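Local coordinates for protein DNMT2 (Spodoptera frugiperda, PDB 4H0N) that probably methylates cytosine 38 in the anticodon loop of tRNA(Asp), with S-adenosyl-L-methionine as methyl donor, and probably also cytosines in DNA, at residues 246-260 with 275-287. The protein carries 3 engineered substitutions. Numbering follows the deposited sequence.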
# COMPACT_ATOMS: atom_id res chain seq x y z
N SER A 246 4.12 13.45 -3.45
CA SER A 246 4.46 14.82 -3.09
C SER A 246 5.96 15.09 -3.13
O SER A 246 6.78 14.18 -3.05
CB SER A 246 3.91 15.17 -1.71
OG SER A 246 2.52 15.43 -1.77
N ILE A 247 6.28 16.38 -3.24
CA ILE A 247 7.65 16.87 -3.21
C ILE A 247 7.84 17.68 -1.93
O ILE A 247 6.90 18.31 -1.45
CB ILE A 247 7.93 17.72 -4.47
CG1 ILE A 247 8.00 16.81 -5.69
CG2 ILE A 247 9.22 18.49 -4.35
CD1 ILE A 247 8.93 15.64 -5.50
N PHE A 248 9.04 17.65 -1.36
CA PHE A 248 9.31 18.33 -0.10
C PHE A 248 10.38 19.41 -0.23
O PHE A 248 11.31 19.29 -1.03
CB PHE A 248 9.72 17.32 0.97
CG PHE A 248 10.17 17.96 2.25
CD1 PHE A 248 9.25 18.43 3.16
CD2 PHE A 248 11.52 18.11 2.53
CE1 PHE A 248 9.66 19.03 4.33
CE2 PHE A 248 11.94 18.70 3.70
CZ PHE A 248 11.00 19.16 4.61
N THR A 249 10.24 20.46 0.58
CA THR A 249 11.27 21.48 0.73
C THR A 249 11.33 21.94 2.17
O THR A 249 10.37 21.79 2.92
CB THR A 249 11.03 22.69 -0.18
OG1 THR A 249 12.20 23.51 -0.18
CG2 THR A 249 9.86 23.51 0.32
N ASP A 250 12.47 22.52 2.57
CA ASP A 250 12.63 23.02 3.92
C ASP A 250 12.29 24.50 3.96
O ASP A 250 12.17 25.10 5.03
CB ASP A 250 14.07 22.81 4.40
CG ASP A 250 14.50 21.36 4.33
OD1 ASP A 250 14.46 20.68 5.37
OD2 ASP A 250 14.86 20.91 3.22
N LYS A 251 12.13 25.08 2.77
CA LYS A 251 11.87 26.51 2.63
C LYS A 251 10.42 26.83 3.02
O LYS A 251 9.55 25.97 2.96
CB LYS A 251 12.12 26.97 1.18
CG LYS A 251 13.54 26.81 0.64
CD LYS A 251 14.46 27.74 1.39
CE LYS A 251 15.62 28.23 0.55
NZ LYS A 251 16.71 28.71 1.42
N PRO A 252 10.17 28.07 3.47
CA PRO A 252 8.81 28.52 3.76
C PRO A 252 7.94 28.50 2.50
O PRO A 252 8.44 28.74 1.40
CB PRO A 252 9.02 29.96 4.23
CG PRO A 252 10.41 29.98 4.75
CD PRO A 252 11.18 29.07 3.86
N ARG A 253 6.65 28.23 2.68
CA ARG A 253 5.73 28.17 1.56
C ARG A 253 5.63 29.52 0.85
O ARG A 253 5.34 29.58 -0.35
CB ARG A 253 4.35 27.71 2.02
CG ARG A 253 3.38 27.44 0.89
CD ARG A 253 1.97 27.28 1.42
NE ARG A 253 1.94 26.46 2.62
CZ ARG A 253 0.95 26.46 3.50
NH1 ARG A 253 -0.11 27.24 3.32
NH2 ARG A 253 1.00 25.68 4.58
N GLU A 254 5.86 30.59 1.59
CA GLU A 254 5.82 31.93 1.02
C GLU A 254 6.93 32.11 -0.00
O GLU A 254 6.74 32.72 -1.05
CB GLU A 254 5.93 32.98 2.12
CG GLU A 254 5.37 34.33 1.74
CD GLU A 254 5.02 35.18 2.94
OE1 GLU A 254 4.38 36.24 2.76
OE2 GLU A 254 5.39 34.79 4.07
N VAL A 255 8.10 31.56 0.30
CA VAL A 255 9.23 31.60 -0.62
C VAL A 255 8.91 30.81 -1.89
O VAL A 255 9.21 31.24 -3.00
CB VAL A 255 10.51 31.06 0.04
CG1 VAL A 255 11.63 30.93 -0.97
CG2 VAL A 255 10.93 31.96 1.20
N VAL A 256 8.27 29.65 -1.71
CA VAL A 256 7.86 28.81 -2.83
C VAL A 256 6.93 29.55 -3.79
O VAL A 256 7.03 29.40 -5.02
CB VAL A 256 7.19 27.49 -2.34
CG1 VAL A 256 6.61 26.68 -3.50
CG2 VAL A 256 8.19 26.64 -1.55
N GLN A 257 6.05 30.37 -3.24
CA GLN A 257 5.09 31.13 -4.04
C GLN A 257 5.73 32.25 -4.86
O GLN A 257 5.33 32.51 -5.99
CB GLN A 257 4.00 31.71 -3.14
CG GLN A 257 3.11 30.66 -2.53
CD GLN A 257 1.95 30.30 -3.43
OE1 GLN A 257 2.00 30.50 -4.64
NE2 GLN A 257 0.88 29.77 -2.84
N LYS A 258 6.72 32.92 -4.27
CA LYS A 258 7.42 34.00 -4.96
C LYS A 258 8.14 33.45 -6.19
O LYS A 258 8.12 34.06 -7.26
CB LYS A 258 8.42 34.68 -4.03
CG LYS A 258 8.93 36.03 -4.51
CD LYS A 258 9.84 36.68 -3.47
CE LYS A 258 9.85 38.20 -3.60
NZ LYS A 258 10.84 38.83 -2.68
N CYS A 259 8.76 32.28 -6.02
CA CYS A 259 9.47 31.63 -7.11
C CYS A 259 8.50 31.28 -8.23
O CYS A 259 8.77 31.55 -9.40
CB CYS A 259 10.16 30.37 -6.62
SG CYS A 259 10.91 29.37 -7.93
N TYR A 260 7.37 30.69 -7.87
CA TYR A 260 6.34 30.33 -8.83
C TYR A 260 5.85 31.55 -9.61
O TYR A 260 5.56 31.45 -10.80
CB TYR A 260 5.16 29.65 -8.13
CG TYR A 260 5.21 28.14 -8.17
CD1 TYR A 260 4.80 27.44 -9.29
CD2 TYR A 260 5.67 27.41 -7.08
CE1 TYR A 260 4.84 26.05 -9.33
CE2 TYR A 260 5.72 26.03 -7.10
CZ TYR A 260 5.30 25.36 -8.23
OH TYR A 260 5.35 23.98 -8.25
N GLU A 275 16.35 27.81 -13.18
CA GLU A 275 17.26 28.39 -12.19
C GLU A 275 16.52 28.85 -10.94
O GLU A 275 17.04 28.74 -9.82
CB GLU A 275 18.09 29.54 -12.78
CG GLU A 275 17.30 30.82 -13.06
CD GLU A 275 18.10 32.08 -12.78
OE1 GLU A 275 19.00 32.03 -11.91
OE2 GLU A 275 17.84 33.12 -13.41
N LEU A 276 15.31 29.36 -11.12
CA LEU A 276 14.50 29.80 -9.99
C LEU A 276 14.05 28.62 -9.14
O LEU A 276 14.03 28.70 -7.91
CB LEU A 276 13.30 30.61 -10.48
CG LEU A 276 13.63 31.87 -11.28
CD1 LEU A 276 12.38 32.67 -11.58
CD2 LEU A 276 14.66 32.71 -10.54
N PHE A 277 13.70 27.52 -9.79
CA PHE A 277 13.27 26.32 -9.08
C PHE A 277 14.44 25.52 -8.53
O PHE A 277 14.27 24.76 -7.58
CB PHE A 277 12.41 25.44 -9.99
CG PHE A 277 11.02 25.97 -10.18
CD1 PHE A 277 10.07 25.83 -9.18
CD2 PHE A 277 10.67 26.61 -11.35
CE1 PHE A 277 8.80 26.33 -9.35
CE2 PHE A 277 9.40 27.11 -11.53
CZ PHE A 277 8.46 26.96 -10.52
N LYS A 278 15.61 25.69 -9.13
CA LYS A 278 16.82 25.03 -8.64
C LYS A 278 17.15 25.51 -7.22
O LYS A 278 17.67 24.74 -6.41
CB LYS A 278 17.99 25.30 -9.58
CG LYS A 278 18.51 24.08 -10.33
CD LYS A 278 19.88 23.65 -9.82
CE LYS A 278 20.82 24.85 -9.75
NZ LYS A 278 22.23 24.47 -9.43
N GLU A 279 16.84 26.77 -6.93
CA GLU A 279 17.20 27.37 -5.65
C GLU A 279 16.11 27.24 -4.59
O GLU A 279 16.18 27.87 -3.53
CB GLU A 279 17.62 28.84 -5.83
CG GLU A 279 16.54 29.76 -6.39
CD GLU A 279 17.12 31.06 -6.95
OE1 GLU A 279 17.96 30.99 -7.87
OE2 GLU A 279 16.73 32.15 -6.47
N LEU A 280 15.11 26.41 -4.87
CA LEU A 280 14.09 26.06 -3.89
C LEU A 280 14.49 24.82 -3.09
O LEU A 280 13.82 24.46 -2.12
CB LEU A 280 12.73 25.84 -4.56
CG LEU A 280 11.84 27.08 -4.72
CD1 LEU A 280 10.46 26.69 -5.23
CD2 LEU A 280 11.75 27.83 -3.39
N LYS A 281 15.57 24.17 -3.51
CA LYS A 281 16.03 22.90 -2.94
C LYS A 281 14.94 21.81 -2.79
O LYS A 281 14.97 21.01 -1.84
CB LYS A 281 16.85 23.12 -1.64
CG LYS A 281 16.02 23.30 -0.35
CD LYS A 281 16.90 23.55 0.88
CE LYS A 281 16.52 24.76 1.60
NZ LYS A 281 17.65 25.24 2.48
N LEU A 282 14.01 21.77 -3.73
CA LEU A 282 12.99 20.72 -3.74
C LEU A 282 13.66 19.36 -3.82
O LEU A 282 14.58 19.17 -4.61
CB LEU A 282 12.04 20.89 -4.92
CG LEU A 282 11.23 22.18 -4.92
CD1 LEU A 282 10.45 22.32 -6.21
CD2 LEU A 282 10.30 22.19 -3.73
N ARG A 283 13.21 18.43 -3.00
CA ARG A 283 13.78 17.08 -3.00
C ARG A 283 12.68 16.06 -2.81
O ARG A 283 11.59 16.38 -2.34
CB ARG A 283 14.79 16.93 -1.86
CG ARG A 283 14.15 16.85 -0.48
CD ARG A 283 15.02 16.03 0.45
NE ARG A 283 14.70 16.24 1.86
CZ ARG A 283 13.88 15.46 2.56
NH1 ARG A 283 13.29 14.42 1.99
NH2 ARG A 283 13.66 15.73 3.84
N TYR A 284 12.97 14.82 -3.19
CA TYR A 284 12.04 13.73 -2.93
C TYR A 284 12.08 13.30 -1.47
O TYR A 284 13.04 13.61 -0.75
CB TYR A 284 12.38 12.54 -3.83
CG TYR A 284 12.28 12.84 -5.30
CD1 TYR A 284 11.05 13.02 -5.92
CD2 TYR A 284 13.42 12.91 -6.09
CE1 TYR A 284 10.96 13.29 -7.27
CE2 TYR A 284 13.34 13.18 -7.45
CZ TYR A 284 12.11 13.37 -8.03
OH TYR A 284 12.03 13.63 -9.38
N PHE A 285 11.04 12.61 -1.02
CA PHE A 285 11.11 11.94 0.27
C PHE A 285 12.04 10.75 0.12
O PHE A 285 12.06 10.09 -0.92
CB PHE A 285 9.72 11.49 0.73
CG PHE A 285 8.80 12.62 1.14
CD1 PHE A 285 8.96 13.26 2.36
CD2 PHE A 285 7.78 13.03 0.30
CE1 PHE A 285 8.12 14.30 2.73
CE2 PHE A 285 6.93 14.07 0.66
CZ PHE A 285 7.10 14.70 1.88
N THR A 286 12.84 10.47 1.15
CA THR A 286 13.72 9.31 1.14
C THR A 286 12.88 8.06 1.40
O THR A 286 11.82 8.16 2.00
CB THR A 286 14.79 9.40 2.23
OG1 THR A 286 14.20 9.04 3.49
CG2 THR A 286 15.37 10.80 2.31
N PRO A 287 13.36 6.89 0.94
CA PRO A 287 12.67 5.62 1.18
C PRO A 287 12.33 5.42 2.66
O PRO A 287 11.28 4.85 2.99
CB PRO A 287 13.70 4.58 0.74
CG PRO A 287 14.45 5.26 -0.34
CD PRO A 287 14.55 6.70 0.08
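Phe248 and Arg283 face each other as an isolated antiparallel, hydrogen-bonded pair: Phe248 N reaches Arg283 O at 3.0 Å, and Arg283 N returns to Phe248 O at 2.9 Å. Their side chains run alongside each other in the same direction from the bridge. CG of Phe248 lies anti to its own N (chi1 173°), which sets the ring beside the guanidinium, with CD2 over one face of that group and the two planes 51° apart. A large aromatic suits this buried place because its ring can lie along the flat cation; separately, Phe248 CB makes a CH-pi contact over the face of the Phe285 ring. Arginine suits the neighbouring place because its guanidinium can offer a face to the ring and still donate N-H groups: Arg283 NH1 donates to Tyr284 O, which lies close to the guanidinium plane, at 2.9 Å, and also makes a salt bridge with Glu289. Replacing Arg283 with an alanine would probably remove the flat group packed against CD2 and CE2 of Phe248 and leave Glu289 without this cationic mate. Next along, Thr249 OG1 donates to Leu280 O at 2.7 Å, tying the two chains together just before the helices begin to pack.

There, Leu280 spreads its two methyls, CD1 against Cys259 and CD2 against Val255 and Val256. Cys259, small and polarisable, fits closely: its SG sits over one face of the Phe277 ring, 4.0 Å from the centroid. Phe277 in turn directs its edge at the face of Tyr260, a T-shaped pair with planes at 81°, while Tyr260 OH bonds to Ala217 O. The whole is a helical hairpin, helices 253-262 and 271-278 packed together and closed at its base by a single antiparallel beta bridge, far from the S-adenosyl-L-homocysteine pocket of this C5-methyltransferase.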